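Local coordinates for protein putative endo-1,4-beta-xylanase (Bacteroides thetaiotaomicron VPI-5482, PDB 5MSX) that probably hydrolyses glycosidic bonds in plant pectin, as a calcium-binding glycoside hydrolase of family 43 linked to arabinofuranosidase activity and L-arabinan breakdown, at residues G152-I157 with P258-V263; G201-K206 with Y212-I217; Y223-V228 with Y272-L277. All coordinates share one frame; numbering follows the deposited sequence.

Interaction 1 of 3, residues G152-I157 with P258-V263. With CA (calcium ion), chain S.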
loop_
_atom_site.group_PDB
_atom_site.type_symbol
_atom_site.label_atom_id
_atom_site.label_comp_id
_atom_site.label_asym_id
_atom_site.label_seq_id
_atom_site.Cartn_x
_atom_site.Cartn_y
_atom_site.Cartn_z
ATOM N N GLY C 152 -9.425 4.322 -23.496
ATOM C CA GLY C 152 -7.957 4.363 -23.576
ATOM C C GLY C 152 -7.453 2.939 -23.503
ATOM O O GLY C 152 -8.122 2.080 -22.951
ATOM N N ILE C 153 -6.285 2.684 -24.080
ATOM C CA ILE C 153 -5.728 1.340 -24.116
ATOM C C ILE C 153 -4.218 1.331 -23.821
ATOM O O ILE C 153 -3.569 2.375 -23.820
ATOM C CB ILE C 153 -5.917 0.714 -25.522
ATOM C CG1 ILE C 153 -5.134 1.526 -26.567
ATOM C CG2 ILE C 153 -7.404 0.663 -25.891
ATOM C CD1 ILE C 153 -5.167 0.922 -27.946
ATOM N N ASP C 154 -3.678 0.118 -23.654
ATOM C CA ASP C 154 -2.233 -0.122 -23.630
ATOM C C ASP C 154 -1.550 0.503 -22.422
ATOM O O ASP C 154 -0.663 1.333 -22.593
ATOM C CB ASP C 154 -1.554 0.401 -24.924
ATOM C CG ASP C 154 -2.007 -0.334 -26.177
ATOM O OD1 ASP C 154 -2.791 -1.293 -26.061
ATOM O OD2 ASP C 154 -1.486 0.013 -27.279
ATOM N N ALA C 155 -1.958 0.108 -21.214
ATOM C CA ALA C 155 -1.369 0.691 -19.990
ATOM C C ALA C 155 0.082 0.253 -19.797
ATOM O O ALA C 155 0.439 -0.890 -20.062
ATOM C CB ALA C 155 -2.154 0.328 -18.755
ATOM N N GLU C 156 0.878 1.189 -19.304
ATOM C CA GLU C 156 2.284 0.973 -18.926
ATOM C C GLU C 156 2.508 1.680 -17.571
ATOM O O GLU C 156 2.180 2.872 -17.426
ATOM C CB GLU C 156 3.160 1.574 -20.029
ATOM C CG GLU C 156 4.647 1.713 -19.764
ATOM C CD GLU C 156 5.413 0.397 -19.888
ATOM O OE1 GLU C 156 4.740 -0.674 -19.880
ATOM O OE2 GLU C 156 6.688 0.462 -19.972
ATOM N N ILE C 157 3.059 0.947 -16.594
ATOM C CA ILE C 157 3.250 1.464 -15.227
ATOM C C ILE C 157 4.716 1.784 -14.941
ATOM O O ILE C 157 5.609 1.032 -15.344
ATOM C CB ILE C 157 2.709 0.454 -14.205
ATOM C CG1 ILE C 157 1.263 0.054 -14.548
ATOM C CG2 ILE C 157 2.752 0.987 -12.771
ATOM C CD1 ILE C 157 0.213 1.141 -14.396
ATOM N N PRO C 258 7.863 -3.503 -36.864
ATOM C CA PRO C 258 8.310 -3.794 -35.502
ATOM C C PRO C 258 7.659 -2.904 -34.458
ATOM O O PRO C 258 8.225 -1.877 -34.038
ATOM C CB PRO C 258 9.825 -3.576 -35.565
ATOM C CG PRO C 258 9.992 -2.558 -36.589
ATOM C CD PRO C 258 8.955 -2.894 -37.649
ATOM N N GLY C 259 6.475 -3.325 -34.020
ATOM C CA GLY C 259 5.664 -2.535 -33.100
ATOM C C GLY C 259 5.503 -3.039 -31.677
ATOM O O GLY C 259 6.364 -3.689 -31.117
ATOM N N HIS C 260 4.341 -2.717 -31.128
ATOM C CA HIS C 260 4.050 -2.780 -29.714
ATOM C C HIS C 260 4.727 -3.974 -29.024
ATOM O O HIS C 260 4.410 -5.154 -29.317
ATOM C CB HIS C 260 2.543 -2.832 -29.550
ATOM C CG HIS C 260 2.064 -2.688 -28.145
ATOM N ND1 HIS C 260 0.743 -2.413 -27.860
ATOM C CD2 HIS C 260 2.692 -2.825 -26.949
ATOM C CE1 HIS C 260 0.576 -2.386 -26.548
ATOM N NE2 HIS C 260 1.750 -2.610 -25.976
ATOM N N GLY C 261 5.694 -3.631 -28.161
ATOM C CA GLY C 261 6.349 -4.588 -27.284
ATOM C C GLY C 261 6.770 -3.978 -25.971
ATOM O O GLY C 261 5.980 -3.279 -25.343
ATOM N N CYS C 262 7.996 -4.254 -25.531
ATOM C CA CYS C 262 8.464 -3.720 -24.250
ATOM C C CYS C 262 9.976 -3.597 -24.275
ATOM O O CYS C 262 10.633 -4.035 -25.241
ATOM C CB CYS C 262 8.047 -4.609 -23.089
ATOM S SG CYS C 262 8.835 -6.236 -23.161
ATOM N N VAL C 263 10.494 -2.991 -23.214
ATOM C CA VAL C 263 11.909 -2.986 -22.848
ATOM C C VAL C 263 12.082 -3.639 -21.481
ATOM O O VAL C 263 11.280 -3.451 -20.571
ATOM C CB VAL C 263 12.533 -1.552 -22.879
ATOM C CG1 VAL C 263 13.950 -1.513 -22.285
ATOM C CG2 VAL C 263 12.569 -1.048 -24.319
HETATM CA CA CA S . 2.338 -2.471 -23.340
HETATM O O HOH W 1 2.724 -2.011 -20.997
HETATM O O HOH W 2 -0.013 -2.333 -22.337
HETATM O O HOH W 3 4.021 -4.082 -23.196
HETATM O O HOH W 4 4.292 -1.431 -24.125
HETATM O O HOH W 5 1.195 -4.683 -23.424
#

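Interaction 2 of 3, residues G201-K206 with Y212-I217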
loop_
_atom_site.group_PDB
_atom_site.type_symbol
_atom_site.label_atom_id
_atom_site.label_comp_id
_atom_site.label_asym_id
_atom_site.label_seq_id
_atom_site.Cartn_x
_atom_site.Cartn_y
_atom_site.Cartn_z
ATOM N N GLY C 201 0.892 1.633 -27.505
ATOM C CA GLY C 201 1.992 0.819 -26.981
ATOM C C GLY C 201 3.129 1.554 -26.277
ATOM O O GLY C 201 4.290 1.248 -26.523
ATOM N N PRO C 202 2.808 2.494 -25.381
ATOM C CA PRO C 202 3.916 3.194 -24.684
ATOM C C PRO C 202 4.827 2.242 -23.882
ATOM O O PRO C 202 4.372 1.267 -23.340
ATOM C CB PRO C 202 3.191 4.167 -23.748
ATOM C CG PRO C 202 1.798 3.630 -23.616
ATOM C CD PRO C 202 1.480 2.938 -24.904
ATOM N N ILE C 203 6.106 2.541 -23.882
ATOM C CA ILE C 203 7.105 1.884 -23.071
ATOM C C ILE C 203 7.780 2.996 -22.332
ATOM O O ILE C 203 8.104 3.996 -22.944
ATOM C CB ILE C 203 8.160 1.141 -23.956
ATOM C CG1 ILE C 203 7.478 -0.018 -24.716
ATOM C CG2 ILE C 203 9.398 0.703 -23.143
ATOM C CD1 ILE C 203 8.379 -0.634 -25.812
ATOM N N PHE C 204 7.967 2.835 -21.025
ATOM C CA PHE C 204 8.653 3.839 -20.206
ATOM C C PHE C 204 9.622 3.154 -19.260
ATOM O O PHE C 204 9.288 2.134 -18.611
ATOM C CB PHE C 204 7.654 4.678 -19.400
ATOM C CG PHE C 204 8.288 5.829 -18.685
ATOM C CD1 PHE C 204 8.833 5.658 -17.416
ATOM C CD2 PHE C 204 8.364 7.085 -19.285
ATOM C CE1 PHE C 204 9.435 6.715 -16.752
ATOM C CE2 PHE C 204 8.971 8.137 -18.638
ATOM C CZ PHE C 204 9.506 7.955 -17.353
ATOM N N PHE C 205 10.825 3.716 -19.179
ATOM C CA PHE C 205 11.825 3.265 -18.220
ATOM C C PHE C 205 12.842 4.366 -17.898
ATOM O O PHE C 205 12.985 5.369 -18.631
ATOM C CB PHE C 205 12.526 1.992 -18.684
ATOM C CG PHE C 205 13.351 2.176 -19.912
ATOM C CD1 PHE C 205 12.769 2.064 -21.172
ATOM C CD2 PHE C 205 14.712 2.478 -19.828
ATOM C CE1 PHE C 205 13.547 2.249 -22.321
ATOM C CE2 PHE C 205 15.463 2.695 -20.986
ATOM C CZ PHE C 205 14.876 2.589 -22.216
ATOM N N LYS C 206 13.549 4.147 -16.792
ATOM C CA LYS C 206 14.549 5.064 -16.294
ATOM C C LYS C 206 15.902 4.346 -16.296
ATOM O O LYS C 206 16.003 3.259 -15.759
ATOM C CB LYS C 206 14.216 5.490 -14.871
ATOM C CG LYS C 206 15.136 6.573 -14.310
ATOM C CD LYS C 206 14.801 6.879 -12.855
ATOM C CE LYS C 206 15.368 8.223 -12.403
ATOM N NZ LYS C 206 14.853 8.440 -11.032
ATOM N N TYR C 212 13.005 7.615 -20.270
ATOM C CA TYR C 212 12.804 7.266 -21.683
ATOM C C TYR C 212 11.343 6.971 -21.942
ATOM O O TYR C 212 10.771 6.090 -21.315
ATOM C CB TYR C 212 13.640 6.040 -22.050
ATOM C CG TYR C 212 15.118 6.287 -21.995
ATOM C CD1 TYR C 212 15.849 6.087 -20.815
ATOM C CD2 TYR C 212 15.799 6.754 -23.106
ATOM C CE1 TYR C 212 17.214 6.324 -20.759
ATOM C CE2 TYR C 212 17.162 7.018 -23.047
ATOM C CZ TYR C 212 17.868 6.777 -21.879
ATOM O OH TYR C 212 19.238 7.054 -21.821
ATOM N N TYR C 213 10.733 7.736 -22.850
ATOM C CA TYR C 213 9.369 7.513 -23.288
ATOM C C TYR C 213 9.375 7.097 -24.762
ATOM O O TYR C 213 9.633 7.908 -25.640
ATOM C CB TYR C 213 8.507 8.784 -23.107
ATOM C CG TYR C 213 7.117 8.566 -23.583
ATOM C CD1 TYR C 213 6.274 7.759 -22.873
ATOM C CD2 TYR C 213 6.660 9.118 -24.781
ATOM C CE1 TYR C 213 5.018 7.463 -23.333
ATOM C CE2 TYR C 213 5.382 8.848 -25.248
ATOM C CZ TYR C 213 4.570 8.007 -24.531
ATOM O OH TYR C 213 3.288 7.711 -24.924
ATOM N N LEU C 214 9.064 5.833 -25.002
ATOM C CA LEU C 214 8.987 5.253 -26.343
ATOM C C LEU C 214 7.525 5.091 -26.686
ATOM O O LEU C 214 6.746 4.632 -25.843
ATOM C CB LEU C 214 9.650 3.848 -26.374
ATOM C CG LEU C 214 11.181 3.725 -26.311
ATOM C CD1 LEU C 214 11.783 4.378 -25.088
ATOM C CD2 LEU C 214 11.546 2.246 -26.347
ATOM N N TYR C 215 7.172 5.418 -27.925
ATOM C CA TYR C 215 5.791 5.418 -28.372
ATOM C C TYR C 215 5.718 4.910 -29.827
ATOM O O TYR C 215 6.628 5.152 -30.621
ATOM C CB TYR C 215 5.224 6.838 -28.209
ATOM C CG TYR C 215 5.917 7.908 -29.039
ATOM C CD1 TYR C 215 7.094 8.502 -28.609
ATOM C CD2 TYR C 215 5.386 8.321 -30.257
ATOM C CE1 TYR C 215 7.740 9.452 -29.384
ATOM C CE2 TYR C 215 6.022 9.288 -31.039
ATOM C CZ TYR C 215 7.186 9.845 -30.606
ATOM O OH TYR C 215 7.811 10.783 -31.398
ATOM N N THR C 216 4.668 4.181 -30.166
ATOM C CA THR C 216 4.496 3.719 -31.555
ATOM C C THR C 216 3.943 4.794 -32.446
ATOM O O THR C 216 3.278 5.737 -31.979
ATOM C CB THR C 216 3.576 2.469 -31.714
ATOM O OG1 THR C 216 2.175 2.800 -31.502
ATOM C CG2 THR C 216 4.032 1.368 -30.812
ATOM N N ILE C 217 4.304 4.662 -33.719
ATOM C CA ILE C 217 3.777 5.418 -34.840
ATOM C C ILE C 217 3.377 4.397 -35.943
ATOM O O ILE C 217 4.035 3.368 -36.086
ATOM C CB ILE C 217 4.880 6.383 -35.320
ATOM C CG1 ILE C 217 5.043 7.540 -34.325
ATOM C CG2 ILE C 217 4.641 6.909 -36.714
ATOM C CD1 ILE C 217 3.740 8.163 -33.870
#

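Interaction 3 of 3, residues Y223-V228 with Y272-L277. With EDO (1,2-ethanediol), chain B.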
loop_
_atom_site.group_PDB
_atom_site.type_symbol
_atom_site.label_atom_id
_atom_site.label_comp_id
_atom_site.label_asym_id
_atom_site.label_seq_id
_atom_site.Cartn_x
_atom_site.Cartn_y
_atom_site.Cartn_z
ATOM N N TYR C 223 4.307 0.038 -38.741
ATOM C CA TYR C 223 4.603 0.201 -37.306
ATOM C C TYR C 223 6.080 0.601 -37.102
ATOM O O TYR C 223 6.977 0.013 -37.730
ATOM C CB TYR C 223 4.350 -1.105 -36.580
ATOM C CG TYR C 223 3.269 -1.165 -35.533
ATOM C CD1 TYR C 223 3.036 -0.086 -34.659
ATOM C CD2 TYR C 223 2.555 -2.339 -35.322
ATOM C CE1 TYR C 223 2.089 -0.174 -33.647
ATOM C CE2 TYR C 223 1.610 -2.439 -34.284
ATOM C CZ TYR C 223 1.397 -1.347 -33.454
ATOM O OH TYR C 223 0.501 -1.395 -32.429
ATOM N N GLN C 224 6.305 1.650 -36.315
ATOM C CA GLN C 224 7.627 2.064 -35.861
ATOM C C GLN C 224 7.552 2.456 -34.378
ATOM O O GLN C 224 6.468 2.814 -33.854
ATOM C CB GLN C 224 8.130 3.260 -36.642
ATOM C CG GLN C 224 8.191 3.064 -38.145
ATOM C CD GLN C 224 8.541 4.356 -38.880
ATOM O OE1 GLN C 224 7.818 5.312 -38.809
ATOM N NE2 GLN C 224 9.659 4.376 -39.553
ATOM N N TYR C 225 8.690 2.366 -33.706
ATOM C CA TYR C 225 8.845 3.006 -32.391
ATOM C C TYR C 225 9.728 4.227 -32.566
ATOM O O TYR C 225 10.781 4.189 -33.230
ATOM C CB TYR C 225 9.427 2.050 -31.333
ATOM C CG TYR C 225 8.431 1.360 -30.443
ATOM C CD1 TYR C 225 7.809 2.041 -29.408
ATOM C CD2 TYR C 225 8.090 0.007 -30.629
ATOM C CE1 TYR C 225 6.886 1.415 -28.569
ATOM C CE2 TYR C 225 7.164 -0.630 -29.799
ATOM C CZ TYR C 225 6.573 0.086 -28.750
ATOM O OH TYR C 225 5.649 -0.508 -27.903
ATOM N N ALA C 226 9.274 5.310 -31.938
ATOM C CA ALA C 226 10.046 6.528 -31.765
ATOM C C ALA C 226 10.173 6.800 -30.275
ATOM O O ALA C 226 9.574 6.077 -29.452
ATOM C CB ALA C 226 9.357 7.674 -32.473
ATOM N N TYR C 227 10.969 7.801 -29.897
ATOM C CA TYR C 227 11.136 8.111 -28.477
ATOM C C TYR C 227 11.565 9.553 -28.230
ATOM O O TYR C 227 11.979 10.254 -29.140
ATOM C CB TYR C 227 12.103 7.139 -27.771
ATOM C CG TYR C 227 13.541 7.509 -27.913
ATOM C CD1 TYR C 227 14.184 7.406 -29.142
ATOM C CD2 TYR C 227 14.284 7.983 -26.828
ATOM C CE1 TYR C 227 15.518 7.731 -29.295
ATOM C CE2 TYR C 227 15.623 8.329 -26.981
ATOM C CZ TYR C 227 16.235 8.187 -28.220
ATOM O OH TYR C 227 17.573 8.509 -28.391
ATOM N N VAL C 228 11.359 9.956 -26.978
ATOM C CA VAL C 228 11.840 11.183 -26.378
ATOM C C VAL C 228 12.435 10.878 -24.992
ATOM O O VAL C 228 12.225 9.785 -24.421
ATOM C CB VAL C 228 10.713 12.251 -26.249
ATOM C CG1 VAL C 228 10.235 12.671 -27.621
ATOM C CG2 VAL C 228 9.521 11.773 -25.412
ATOM N N TYR C 272 20.150 -4.326 -21.650
ATOM C CA TYR C 272 18.760 -4.041 -22.012
ATOM C C TYR C 272 18.405 -4.784 -23.309
ATOM O O TYR C 272 19.272 -5.022 -24.159
ATOM C CB TYR C 272 18.545 -2.533 -22.162
ATOM C CG TYR C 272 18.434 -1.810 -20.859
ATOM C CD1 TYR C 272 19.542 -1.658 -20.027
ATOM C CD2 TYR C 272 17.214 -1.320 -20.414
ATOM C CE1 TYR C 272 19.444 -0.997 -18.812
ATOM C CE2 TYR C 272 17.108 -0.666 -19.197
ATOM C CZ TYR C 272 18.218 -0.513 -18.407
ATOM O OH TYR C 272 18.112 0.121 -17.197
ATOM N N TYR C 273 17.124 -5.150 -23.408
ATOM C CA TYR C 273 16.537 -5.855 -24.551
ATOM C C TYR C 273 15.234 -5.175 -24.956
ATOM O O TYR C 273 14.542 -4.600 -24.127
ATOM C CB TYR C 273 16.263 -7.334 -24.199
ATOM C CG TYR C 273 17.534 -8.057 -23.860
ATOM C CD1 TYR C 273 18.334 -8.630 -24.852
ATOM C CD2 TYR C 273 17.987 -8.084 -22.549
ATOM C CE1 TYR C 273 19.538 -9.250 -24.528
ATOM C CE2 TYR C 273 19.175 -8.713 -22.210
ATOM C CZ TYR C 273 19.945 -9.284 -23.197
ATOM O OH TYR C 273 21.131 -9.862 -22.819
ATOM N N PHE C 274 14.935 -5.275 -26.239
ATOM C CA PHE C 274 13.737 -4.715 -26.883
ATOM C C PHE C 274 12.949 -5.898 -27.463
ATOM O O PHE C 274 13.487 -6.672 -28.262
ATOM C CB PHE C 274 14.174 -3.744 -27.990
ATOM C CG PHE C 274 13.052 -3.205 -28.819
ATOM C CD1 PHE C 274 12.097 -2.325 -28.257
ATOM C CD2 PHE C 274 12.940 -3.540 -30.164
ATOM C CE1 PHE C 274 11.074 -1.800 -29.033
ATOM C CE2 PHE C 274 11.909 -3.014 -30.951
ATOM C CZ PHE C 274 10.977 -2.155 -30.396
ATOM N N ALA C 275 11.704 -6.056 -27.035
ATOM C CA ALA C 275 10.811 -7.072 -27.583
ATOM C C ALA C 275 9.812 -6.364 -28.425
ATOM O O ALA C 275 9.357 -5.283 -28.051
ATOM C CB ALA C 275 10.098 -7.787 -26.483
ATOM N N TYR C 276 9.443 -6.967 -29.554
ATOM C CA TYR C 276 8.496 -6.331 -30.473
ATOM C C TYR C 276 7.648 -7.362 -31.221
ATOM O O TYR C 276 8.068 -8.480 -31.471
ATOM C CB TYR C 276 9.229 -5.441 -31.467
ATOM C CG TYR C 276 10.261 -6.186 -32.295
ATOM C CD1 TYR C 276 11.525 -6.459 -31.782
ATOM C CD2 TYR C 276 9.975 -6.627 -33.589
ATOM C CE1 TYR C 276 12.469 -7.147 -32.541
ATOM C CE2 TYR C 276 10.913 -7.323 -34.335
ATOM C CZ TYR C 276 12.158 -7.575 -33.812
ATOM O OH TYR C 276 13.111 -8.258 -34.559
ATOM N N LEU C 277 6.447 -6.958 -31.579
ATOM C CA LEU C 277 5.646 -7.764 -32.493
ATOM C C LEU C 277 6.141 -7.513 -33.911
ATOM O O LEU C 277 6.782 -6.480 -34.176
ATOM C CB LEU C 277 4.148 -7.444 -32.334
ATOM C CG LEU C 277 3.659 -6.102 -32.868
ATOM C CD1 LEU C 277 3.471 -6.090 -34.390
ATOM C CD2 LEU C 277 2.338 -5.713 -32.176
HETATM C C1 EDO B . 22.612 -12.110 -18.913
HETATM O O1 EDO B . 21.329 -11.686 -18.405
HETATM C C2 EDO B . 22.831 -11.507 -20.299
HETATM O O2 EDO B . 22.111 -10.257 -20.400
#

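Interaction 1 of 3, residues G152-I157 with P258-V263
Asp154 and His260 meet at the centre of the five-bladed beta-propeller characteristic of glycoside hydrolase family 43, where blades converge on a calcium ion beside the predicted catalytic residues. The tight part of the contact is this one pair. Asp154 OD2 lies 3.2 Å from His260 CE1, with carboxylate and imidazole planes 62° apart. OD2 is also near ND1, but the angle is too poor for a hydrogen bond; this oxygen instead accepts one from the backbone N of Gly201. Asp154 is predicted to tune the pKa of the proton donor Glu200, whose side chain it touches, and to orient donor and substrate. A carboxylate suits the place because OD2 can accept from Gly201 N while lying against the imidazole.

The histidine is turned by its first torsion, CG anti to the backbone N (chi1 -171°), and its NE2 reaches the calcium ion at 2.7 Å, with the metal in the ring plane; histidine fits here because an imidazole nitrogen can coordinate the metal. Asp36, the predicted proton acceptor, touches the same side chain.

Beyond that pair the two segments are held apart by a loose, watery layer. Five waters fill most of the calcium shell, which His260 NE2 and one further atom complete, and four of them donate hydrogen bonds to the protein. Waters 3 and 4 both donate to Gly261 O from the 258-263 side, while water 2 donates to Ala155 O at 2.7 Å. Water 1, bound to the metal at 2.4 Å, gives one hydrogen to Ala155 O and the other to Glu156 OE1, which lies 2.7 Å from the water oxygen.

Interaction 2 of 3, residues G201-K206 with Y212-I217
The antiparallel beta hairpin of strands 203-207 and 210-217 forms one edge of a four-stranded propeller blade, and Ile203, Phe204 and Phe205 pair with Leu214, Tyr213 and Tyr212. Ile203 and Leu214 are a hydrogen-bonded pair, joined by Ile203 N to Leu214 O and Leu214 N to Ile203 O, both 2.9 Å. Phe205 and Tyr212 form the next such pair, with the shorter bond running from Tyr212 N to Phe205 O at 2.8 Å; Phe204 and Tyr213 are the non-hydrogen-bonded pair between them.

On the face carrying the hydrogen-bonded pairs, the Phe205 and Tyr212 rings lie nearly parallel, 16° apart, but slid so that they barely overlap. What covers the phenyl face is Tyr212 CB, 3.8 Å from the Phe205 centroid, a CH-pi contact. Phe205 CG sits between its backbone N and carbonyl carbon (chi1 66°), which brings the ring across to Tyr212 and lets CE1 meet Leu214 CD1. Val263 of the next blade packs on Ile203, Phe205 and Leu214, so branched and aromatic residues suit this face.

On the other face, Pro202 CB rests 3.8 Å from Tyr213 CE1, and Phe204 CD2 approaches the edge of the Tyr213 ring. Paired backbone bonds thus fix the register, while side-chain packing on both faces backs the ladder.

Interaction 3 of 3, residues Y223-V228 with Y272-L277
Phe274 turns its ring edge toward the face of Tyr225, an offset edge-to-face pair with centroids 5.6 Å apart and planes at 86°. The nearest atoms are Phe274 CZ and Tyr225 CD2, at 3.6 Å. Phe274 reaches across with CG anti to its backbone N (chi1 174°). The second point of contact lies at Tyr223, whose CE2 meets Leu277 CD2 at 4.0 Å while CD2 faces the other methyl, CD1; the two side chains cross at about a right angle.

No hydrogen bond joins the segments, so their strands, 224-230 and 272-278, meet through side chains, in the packing of neighbouring blades. Further out, the polar end of Tyr225 fixes its ring: OH is hydrogen-bonded to both Gly201 O and Gly261 N, tying one blade's inner end to the next. A phenylalanine here would probably keep the contact with Phe274 but leave Gly201 O and Gly261 N without this shared partner and the ring freer to shift. Tyr223 OH makes a weak hydrogen bond to Glu200, the predicted proton donor, and Leu277 lies close to Asp36, the predicted proton acceptor. Toward the other end of strand 272-278, Tyr273 OH donates to O2 of a 1,2-ethanediol, probably from the crystallisation liquor. Tyrosine suits positions 223 and 225 because its ring packs against apolar neighbours while its hydroxyl reaches a polar one. The contact therefore combines apolar cohesion between blades with one hydroxyl bridging two backbone groups and another bonded weakly to the predicted proton donor.

How the interactions relate
All three contacts are buried in the propeller, but their chemistry changes with position. Interaction 1 is at the central axis and is polar, bridged mostly by metal and water, with little direct surface. Interaction 2 lies within one blade and is the most extensive, built on backbone pairing. Interaction 3 joins that blade to the next through side chains alone. Strands 210-217 and 224-230 are neighbours in one sheet, and 261-264 and 272-278 in another, so interactions 2 and 3 share the first and interactions 1 and 3 the second. Glu156 OE2 accepts from Phe204 N, 2.9 Å away, linking interaction 1 to the hairpin edge of interaction 2.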